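Local coordinates for protein paenibacillus xanthan lyase (Paenibacillus, PDB 6F2P) that probably cleaves the polysaccharide xanthan by beta-elimination, as a calcium-binding lyase of polysaccharide lyase family 8, at residues 771-776 with 894-899; 794-799 with 807-812; 849-854 with 858-863. All coordinates share one frame; numbering follows the deposited sequence.

Contact 1. Residues 771-776 with 894-899. With CA (calcium ion), chain C.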
loop_
_atom_site.group_PDB
_atom_site.type_symbol
_atom_site.label_atom_id
_atom_site.label_comp_id
_atom_site.label_asym_id
_atom_site.label_seq_id
_atom_site.Cartn_x
_atom_site.Cartn_y
_atom_site.Cartn_z
ATOM N N GLU A 771 21.504 -9.592 16.565
ATOM C CA GLU A 771 21.534 -8.152 16.349
ATOM C C GLU A 771 21.088 -7.728 14.950
ATOM O O GLU A 771 20.911 -6.542 14.697
ATOM C CB GLU A 771 22.939 -7.601 16.616
ATOM C CG GLU A 771 23.999 -8.071 15.628
ATOM C CD GLU A 771 24.814 -9.241 16.165
ATOM O OE1 GLU A 771 25.943 -9.470 15.668
ATOM O OE2 GLU A 771 24.320 -9.918 17.091
ATOM N N ALA A 772 20.922 -8.677 14.036
ATOM C CA ALA A 772 20.558 -8.325 12.666
ATOM C C ALA A 772 19.305 -9.053 12.193
ATOM O O ALA A 772 19.022 -9.118 10.990
ATOM C CB ALA A 772 21.719 -8.581 11.716
ATOM N N LEU A 773 18.549 -9.585 13.142
ATOM C CA LEU A 773 17.341 -10.322 12.812
ATOM C C LEU A 773 16.109 -9.435 12.878
ATOM O O LEU A 773 15.891 -8.738 13.868
ATOM C CB LEU A 773 17.178 -11.513 13.750
ATOM C CG LEU A 773 18.115 -12.672 13.442
ATOM C CD1 LEU A 773 17.983 -13.769 14.497
ATOM C CD2 LEU A 773 17.820 -13.202 12.040
ATOM N N PRO A 774 15.303 -9.455 11.811
ATOM C CA PRO A 774 14.032 -8.725 11.797
ATOM C C PRO A 774 13.148 -9.241 12.913
ATOM O O PRO A 774 13.077 -10.458 13.115
ATOM C CB PRO A 774 13.431 -9.075 10.430
ATOM C CG PRO A 774 14.163 -10.316 9.988
ATOM C CD PRO A 774 15.535 -10.209 10.568
ATOM N N ILE A 775 12.509 -8.336 13.647
ATOM C CA ILE A 775 11.668 -8.753 14.753
ATOM C C ILE A 775 10.203 -8.747 14.355
ATOM O O ILE A 775 9.670 -7.732 13.898
ATOM C CB ILE A 775 11.874 -7.872 15.973
ATOM C CG1 ILE A 775 13.302 -8.039 16.492
ATOM C CG2 ILE A 775 10.853 -8.219 17.049
ATOM C CD1 ILE A 775 13.660 -7.100 17.636
ATOM N N ASN A 776 9.553 -9.890 14.529
ATOM C CA ASN A 776 8.171 -10.034 14.103
ATOM C C ASN A 776 7.134 -9.650 15.170
ATOM O O ASN A 776 6.027 -9.232 14.836
ATOM C CB ASN A 776 7.932 -11.456 13.589
ATOM C CG ASN A 776 6.496 -11.691 13.157
ATOM O OD1 ASN A 776 6.002 -11.064 12.212
ATOM N ND2 ASN A 776 5.821 -12.621 13.838
ATOM N N ASP A 894 23.308 -13.716 21.552
ATOM C CA ASP A 894 24.328 -13.443 20.542
ATOM C C ASP A 894 23.862 -13.893 19.163
ATOM O O ASP A 894 23.864 -13.103 18.220
ATOM C CB ASP A 894 25.671 -14.100 20.907
ATOM C CG ASP A 894 26.814 -13.685 19.969
ATOM O OD1 ASP A 894 26.593 -12.813 19.096
ATOM O OD2 ASP A 894 27.940 -14.219 20.113
ATOM N N ASN A 895 23.466 -15.160 19.048
ATOM C CA ASN A 895 23.003 -15.686 17.766
ATOM C C ASN A 895 22.225 -16.995 17.868
ATOM O O ASN A 895 22.034 -17.535 18.955
ATOM C CB ASN A 895 24.168 -15.829 16.775
ATOM C CG ASN A 895 25.208 -16.854 17.215
ATOM O OD1 ASN A 895 24.902 -17.818 17.915
ATOM N ND2 ASN A 895 26.449 -16.649 16.787
ATOM N N PHE A 896 21.768 -17.481 16.719
ATOM C CA PHE A 896 21.229 -18.824 16.598
ATOM C C PHE A 896 22.098 -19.584 15.604
ATOM O O PHE A 896 22.705 -18.986 14.714
ATOM C CB PHE A 896 19.794 -18.803 16.068
ATOM C CG PHE A 896 18.782 -18.250 17.034
ATOM C CD1 PHE A 896 18.346 -19.009 18.106
ATOM C CD2 PHE A 896 18.242 -16.986 16.846
ATOM C CE1 PHE A 896 17.410 -18.514 18.988
ATOM C CE2 PHE A 896 17.295 -16.483 17.726
ATOM C CZ PHE A 896 16.882 -17.250 18.802
ATOM N N SER A 897 22.161 -20.898 15.766
ATOM C CA SER A 897 22.728 -21.771 14.755
ATOM C C SER A 897 21.743 -22.901 14.529
ATOM O O SER A 897 21.122 -23.373 15.472
ATOM C CB SER A 897 24.066 -22.346 15.220
ATOM O OG SER A 897 25.058 -21.343 15.308
ATOM N N LEU A 898 21.584 -23.325 13.283
ATOM C CA LEU A 898 20.830 -24.540 12.994
ATOM C C LEU A 898 21.815 -25.590 12.512
ATOM O O LEU A 898 22.462 -25.413 11.481
ATOM C CB LEU A 898 19.769 -24.303 11.922
ATOM C CG LEU A 898 18.885 -23.069 12.064
ATOM C CD1 LEU A 898 17.817 -23.084 10.985
ATOM C CD2 LEU A 898 18.271 -22.989 13.441
ATOM N N VAL A 899 21.928 -26.672 13.272
ATOM C CA VAL A 899 22.875 -27.740 12.988
ATOM C C VAL A 899 22.122 -28.957 12.470
ATOM O O VAL A 899 21.040 -29.263 12.961
ATOM C CB VAL A 899 23.621 -28.138 14.269
ATOM C CG1 VAL A 899 24.684 -29.182 13.970
ATOM C CG2 VAL A 899 24.228 -26.904 14.921
HETATM CA CA CA C . 25.978 -11.413 17.427
#

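Contact 2. Residues 794-799 with 807-812. With CA (calcium ion), chain C.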
loop_
_atom_site.group_PDB
_atom_site.type_symbol
_atom_site.label_atom_id
_atom_site.label_comp_id
_atom_site.label_asym_id
_atom_site.label_seq_id
_atom_site.Cartn_x
_atom_site.Cartn_y
_atom_site.Cartn_z
ATOM N N LYS A 794 28.614 -8.081 18.364
ATOM C CA LYS A 794 27.391 -7.512 18.917
ATOM C C LYS A 794 26.520 -8.577 19.563
ATOM O O LYS A 794 26.458 -9.713 19.101
ATOM C CB LYS A 794 26.596 -6.780 17.833
ATOM C CG LYS A 794 27.301 -5.568 17.235
ATOM C CD LYS A 794 26.463 -4.927 16.141
ATOM C CE LYS A 794 27.132 -3.670 15.606
ATOM N NZ LYS A 794 27.315 -2.649 16.677
ATOM N N LYS A 795 25.849 -8.203 20.643
ATOM C CA LYS A 795 24.881 -9.083 21.278
ATOM C C LYS A 795 23.552 -8.333 21.441
ATOM O O LYS A 795 23.521 -7.101 21.415
ATOM C CB LYS A 795 25.411 -9.570 22.627
ATOM C CG LYS A 795 25.689 -8.449 23.609
ATOM C CD LYS A 795 26.526 -8.905 24.795
ATOM C CE LYS A 795 26.760 -7.743 25.754
ATOM N NZ LYS A 795 27.959 -7.940 26.601
ATOM N N LEU A 796 22.456 -9.072 21.592
ATOM C CA LEU A 796 21.141 -8.456 21.754
ATOM C C LEU A 796 20.649 -8.610 23.185
ATOM O O LEU A 796 20.393 -9.727 23.648
ATOM C CB LEU A 796 20.119 -9.057 20.782
ATOM C CG LEU A 796 18.785 -8.305 20.739
ATOM C CD1 LEU A 796 19.028 -6.873 20.322
ATOM C CD2 LEU A 796 17.774 -8.968 19.817
ATOM N N GLY A 797 20.522 -7.484 23.882
ATOM C CA GLY A 797 20.099 -7.487 25.268
ATOM C C GLY A 797 18.599 -7.374 25.365
ATOM O O GLY A 797 18.030 -6.336 25.051
ATOM N N PHE A 798 17.951 -8.456 25.778
ATOM C CA PHE A 798 16.522 -8.418 26.038
ATOM C C PHE A 798 16.318 -7.539 27.258
ATOM O O PHE A 798 17.192 -7.466 28.120
ATOM C CB PHE A 798 15.976 -9.815 26.336
ATOM C CG PHE A 798 15.865 -10.702 25.132
ATOM C CD1 PHE A 798 16.654 -10.486 24.006
ATOM C CD2 PHE A 798 14.963 -11.756 25.122
ATOM C CE1 PHE A 798 16.553 -11.315 22.890
ATOM C CE2 PHE A 798 14.849 -12.589 24.011
ATOM C CZ PHE A 798 15.647 -12.369 22.892
ATOM N N ASN A 799 15.171 -6.876 27.334
ATOM C CA ASN A 799 14.840 -6.058 28.497
ATOM C C ASN A 799 13.600 -6.571 29.204
ATOM O O ASN A 799 12.951 -5.836 29.943
ATOM C CB ASN A 799 14.655 -4.603 28.089
ATOM C CG ASN A 799 15.970 -3.920 27.809
ATOM O OD1 ASN A 799 16.865 -3.914 28.655
ATOM N ND2 ASN A 799 16.109 -3.360 26.610
ATOM N N VAL A 807 10.335 -12.158 22.730
ATOM C CA VAL A 807 10.778 -11.492 21.513
ATOM C C VAL A 807 10.756 -12.548 20.416
ATOM O O VAL A 807 11.289 -13.645 20.590
ATOM C CB VAL A 807 12.201 -10.919 21.636
ATOM C CG1 VAL A 807 12.579 -10.156 20.369
ATOM C CG2 VAL A 807 12.323 -10.033 22.866
ATOM N N GLU A 808 10.109 -12.231 19.303
ATOM C CA GLU A 808 9.925 -13.195 18.235
ATOM C C GLU A 808 10.674 -12.716 16.993
ATOM O O GLU A 808 10.443 -11.601 16.510
ATOM C CB GLU A 808 8.429 -13.381 17.955
ATOM C CG GLU A 808 8.097 -14.406 16.881
ATOM C CD GLU A 808 6.603 -14.659 16.761
ATOM O OE1 GLU A 808 6.135 -15.697 17.281
ATOM O OE2 GLU A 808 5.900 -13.824 16.150
ATOM N N PHE A 809 11.585 -13.549 16.498
ATOM C CA PHE A 809 12.413 -13.186 15.354
ATOM C C PHE A 809 11.958 -13.908 14.090
ATOM O O PHE A 809 11.264 -14.921 14.159
ATOM C CB PHE A 809 13.875 -13.545 15.610
ATOM C CG PHE A 809 14.449 -12.954 16.860
ATOM C CD1 PHE A 809 15.058 -11.706 16.835
ATOM C CD2 PHE A 809 14.420 -13.661 18.055
ATOM C CE1 PHE A 809 15.610 -11.157 17.985
ATOM C CE2 PHE A 809 14.978 -13.128 19.205
ATOM C CZ PHE A 809 15.575 -11.871 19.169
ATOM N N SER A 810 12.368 -13.394 12.936
ATOM C CA SER A 810 12.130 -14.095 11.685
ATOM C C SER A 810 13.453 -14.511 11.061
ATOM O O SER A 810 14.304 -13.675 10.768
ATOM C CB SER A 810 11.331 -13.236 10.707
ATOM O OG SER A 810 11.060 -13.969 9.526
ATOM N N LEU A 811 13.616 -15.816 10.867
ATOM C CA LEU A 811 14.835 -16.377 10.305
ATOM C C LEU A 811 14.533 -17.015 8.957
ATOM O O LEU A 811 13.518 -17.701 8.796
ATOM C CB LEU A 811 15.423 -17.433 11.244
ATOM C CG LEU A 811 16.143 -17.016 12.534
ATOM C CD1 LEU A 811 15.231 -16.237 13.491
ATOM C CD2 LEU A 811 16.725 -18.252 13.225
ATOM N N ASP A 812 15.411 -16.785 7.988
ATOM C CA ASP A 812 15.281 -17.424 6.687
ATOM C C ASP A 812 15.972 -18.795 6.696
ATOM O O ASP A 812 17.199 -18.879 6.634
ATOM C CB ASP A 812 15.882 -16.535 5.598
ATOM C CG ASP A 812 15.567 -17.029 4.199
ATOM O OD1 ASP A 812 14.973 -18.127 4.068
ATOM O OD2 ASP A 812 15.921 -16.322 3.228
HETATM CA CA CA C . 25.978 -11.413 17.427
#

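Contact 3. Residues 849-854 with 858-863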
loop_
_atom_site.group_PDB
_atom_site.type_symbol
_atom_site.label_atom_id
_atom_site.label_comp_id
_atom_site.label_asym_id
_atom_site.label_seq_id
_atom_site.Cartn_x
_atom_site.Cartn_y
_atom_site.Cartn_z
ATOM N N MET A 849 19.186 -19.571 31.598
ATOM C CA MET A 849 20.312 -18.920 30.942
ATOM C C MET A 849 21.237 -18.201 31.921
ATOM O O MET A 849 22.129 -17.463 31.505
ATOM C CB MET A 849 19.800 -17.918 29.907
ATOM C CG MET A 849 18.784 -18.478 28.930
ATOM S SD MET A 849 19.609 -19.499 27.720
ATOM C CE MET A 849 18.365 -19.671 26.450
ATOM N N PHE A 850 21.029 -18.403 33.217
ATOM C CA PHE A 850 21.906 -17.788 34.211
ATOM C C PHE A 850 23.082 -18.690 34.615
ATOM O O PHE A 850 22.941 -19.911 34.716
ATOM C CB PHE A 850 21.116 -17.367 35.455
ATOM C CG PHE A 850 21.955 -16.682 36.502
ATOM C CD1 PHE A 850 22.215 -15.321 36.418
ATOM C CD2 PHE A 850 22.488 -17.398 37.566
ATOM C CE1 PHE A 850 22.991 -14.681 37.375
ATOM C CE2 PHE A 850 23.268 -16.768 38.521
ATOM C CZ PHE A 850 23.520 -15.405 38.426
ATOM N N TRP A 851 24.240 -18.073 34.840
ATOM C CA TRP A 851 25.369 -18.763 35.459
ATOM C C TRP A 851 26.402 -17.809 36.081
ATOM O O TRP A 851 26.496 -16.635 35.711
ATOM C CB TRP A 851 26.040 -19.747 34.491
ATOM C CG TRP A 851 26.849 -19.119 33.400
ATOM C CD1 TRP A 851 28.195 -18.881 33.404
ATOM C CD2 TRP A 851 26.367 -18.667 32.135
ATOM N NE1 TRP A 851 28.580 -18.308 32.216
ATOM C CE2 TRP A 851 27.474 -18.165 31.419
ATOM C CE3 TRP A 851 25.105 -18.636 31.537
ATOM C CZ2 TRP A 851 27.357 -17.639 30.138
ATOM C CZ3 TRP A 851 24.989 -18.116 30.268
ATOM C CH2 TRP A 851 26.109 -17.621 29.580
ATOM N N THR A 852 27.169 -18.342 37.029
ATOM C CA THR A 852 28.119 -17.568 37.821
ATOM C C THR A 852 29.558 -17.963 37.508
ATOM O O THR A 852 30.499 -17.226 37.823
ATOM C CB THR A 852 27.881 -17.796 39.320
ATOM O OG1 THR A 852 27.676 -19.197 39.554
ATOM C CG2 THR A 852 26.656 -17.031 39.792
ATOM N N THR A 853 29.720 -19.132 36.892
ATOM C CA THR A 853 31.042 -19.652 36.568
ATOM C C THR A 853 31.824 -18.724 35.621
ATOM O O THR A 853 31.302 -17.708 35.156
ATOM C CB THR A 853 30.975 -21.099 36.023
ATOM O OG1 THR A 853 30.131 -21.148 34.868
ATOM C CG2 THR A 853 30.405 -22.028 37.076
ATOM N N SER A 854 33.074 -19.086 35.349
ATOM C CA SER A 854 34.033 -18.188 34.706
ATOM C C SER A 854 33.681 -17.750 33.279
ATOM O O SER A 854 33.872 -16.583 32.924
ATOM C CB SER A 854 35.429 -18.822 34.719
ATOM O OG SER A 854 35.567 -19.734 35.798
ATOM N N LYS A 858 28.108 -19.357 26.526
ATOM C CA LYS A 858 27.866 -20.788 26.385
ATOM C C LYS A 858 26.962 -21.039 25.190
ATOM O O LYS A 858 26.187 -20.174 24.794
ATOM C CB LYS A 858 27.210 -21.364 27.644
ATOM C CG LYS A 858 28.062 -21.302 28.898
ATOM C CD LYS A 858 27.508 -22.213 29.982
ATOM C CE LYS A 858 26.085 -21.831 30.388
ATOM N NZ LYS A 858 25.545 -22.718 31.475
ATOM N N GLU A 859 27.062 -22.230 24.617
ATOM C CA GLU A 859 26.198 -22.611 23.513
ATOM C C GLU A 859 25.072 -23.494 24.031
ATOM O O GLU A 859 25.306 -24.646 24.402
ATOM C CB GLU A 859 26.985 -23.377 22.458
ATOM C CG GLU A 859 26.296 -23.405 21.121
ATOM C CD GLU A 859 26.449 -22.097 20.380
ATOM O OE1 GLU A 859 27.447 -21.382 20.633
ATOM O OE2 GLU A 859 25.578 -21.782 19.543
ATOM N N PHE A 860 23.856 -22.958 24.056
ATOM C CA PHE A 860 22.705 -23.717 24.518
ATOM C C PHE A 860 22.078 -24.494 23.375
ATOM O O PHE A 860 21.833 -23.943 22.306
ATOM C CB PHE A 860 21.659 -22.789 25.150
ATOM C CG PHE A 860 22.071 -22.235 26.479
ATOM C CD1 PHE A 860 22.965 -21.172 26.560
ATOM C CD2 PHE A 860 21.573 -22.778 27.654
ATOM C CE1 PHE A 860 23.355 -20.657 27.789
ATOM C CE2 PHE A 860 21.954 -22.267 28.889
ATOM C CZ PHE A 860 22.848 -21.204 28.956
ATOM N N THR A 861 21.820 -25.776 23.603
ATOM C CA THR A 861 21.052 -26.573 22.659
ATOM C C THR A 861 19.590 -26.537 23.084
ATOM O O THR A 861 19.210 -27.145 24.085
ATOM C CB THR A 861 21.538 -28.027 22.618
ATOM O OG1 THR A 861 22.949 -28.050 22.398
ATOM C CG2 THR A 861 20.855 -28.780 21.495
ATOM N N MET A 862 18.774 -25.810 22.330
ATOM C CA MET A 862 17.377 -25.627 22.692
ATOM C C MET A 862 16.590 -26.889 22.397
ATOM O O MET A 862 15.753 -27.318 23.192
ATOM C CB MET A 862 16.768 -24.449 21.928
ATOM C CG MET A 862 17.619 -23.187 21.910
ATOM S SD MET A 862 17.907 -22.526 23.554
ATOM C CE MET A 862 16.229 -22.198 24.098
ATOM N N GLY A 863 16.858 -27.483 21.243
ATOM C CA GLY A 863 16.149 -28.679 20.842
ATOM C C GLY A 863 16.037 -28.807 19.340
ATOM O O GLY A 863 16.577 -27.994 18.594
#

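Contact 1. Residues 771-776 with 894-899
Glu771 and Asp894 turn their carboxylates toward one calcium ion, which joins them without any hydrogen bond across the contact. Glu771 grips it with both oxygens, OE2 at 2.3 Å from the calcium and OE1 at 2.6 Å. Its chain gets there by folding: CG is tucked over the backbone (chi1 67°), and a second bend at chi2 swings the carboxylate over to the metal. Asp894 answers with two different groups, side-chain OD1 at 2.3 Å and its own backbone O at 2.8 Å from the ion. The like-charged Glu771 OE2 and Asp894 OD1, 4.2 Å apart, are probably reconciled by the metal, while Asp894 OD2 forms a salt bridge with Arg824. Further along, the contact turns apolar. Leu773 directs CD1 to the edge of the Phe896 ring, near its plane, 4.0 Å from Phe896 CD2, the two side chains meeting at a slant. The strand carries a classic beta bulge at Asp894 and Asn895, opposite Arg824. Glu769, Ser791 and Lys794 complete a seven-oxygen shell, consistent with a structural calcium site at the margin of a beta-sandwich, as in some carbohydrate-binding modules.

Contact 2. Residues 794-799 with 807-812
The Phe798 ring receives Val807 CG2 on one face, while the Phe809 ring is met at its edge by Leu796 and Phe798. All four side chains belong to the core of a beta-sandwich: strands 794-798 and 807-812 lie in different, facing sheets, with segment axes 10.8 Å apart and running at 148° to each other. Val807 CG2 makes a CH-pi contact 3.9 Å from the centroid of the Phe798 ring, 17° off its normal and displaced toward the rim. The valine's first torsion (chi1 -176°) places CG1 anti to the backbone N and leaves CG2 as the branch that meets the ring. Phe798 CZ reaches the Phe809 CZ atom at 3.8 Å; this approach lies near the plane of Phe809 but is oblique to Phe798. Next to it, Leu796 CD2 comes within 3.6 Å of Phe809 CE1, so two residues of segment 794-799 meet the outer end of a single ring. An alanine in place of Phe798 is likely to strip Val807 CG2 of its aromatic face and leave the Phe809 edge supported by Leu796 alone from this segment. At the far end of strand 794-798, backbone O of Lys794 binds the calcium ion at 2.4 Å.

Contact 3. Residues 849-854 with 858-863
Met849 lays its sulfur squarely over the Phe860 ring in a loop-to-strand contact in which 849-854 passes from one sheet of a beta-sandwich to strand 857-867 of the other. SD stands 3.6 Å from the Phe860 ring centroid and only 3° off the normal, a Met-aromatic contact with the sulfur above the middle of the face. The methionine side chain bends at chi2 (-76°) to bring it there. At the edge of the same ring, near its plane, Trp851 CZ3 approaches Phe860 CE1 to 3.9 Å, so Phe860 takes the sulfur on one face and the indole at its rim. These buried contacts are apolar or sulfur-aromatic, with no hydrogen bond across the two segments.

The outer side is different. Lys858, partly exposed, runs counter to the indole and bends at chi3, its CE making a CH-pi contact 3.7 Å from the centroid of the six-membered ring of Trp851. NE1 of the indole hydrogen-bonds the backbone O of Glu855, which probably limits its rotation. Deeper in, Met862, which with Gly863 forms a classic beta bulge opposite Val821, brings its CE to 4.1 Å from Met849 CE.

In the fold
Followed from the N terminus, the chain opens contact 1 at 771-776 and closes it only at 894-899, so that this one long loop encloses the other two. Inside it, contact 2 closes a short excursion between strands 794-798 and 806-813, and contact 3 then closes a tighter turn from strand 841-848 into 857-867; these two follow in series and do not cross. Contacts 1 and 2 lie close, their centres about 6 Å apart, and share a calcium ion; strands 775-778 and 806-813 are neighbours in one sheet, 794-798 and 891-900 in the other. Contact 3 sits about 17 Å from both centres, packing the loop after strand 841-848 of one sheet against strand 857-867 of the other.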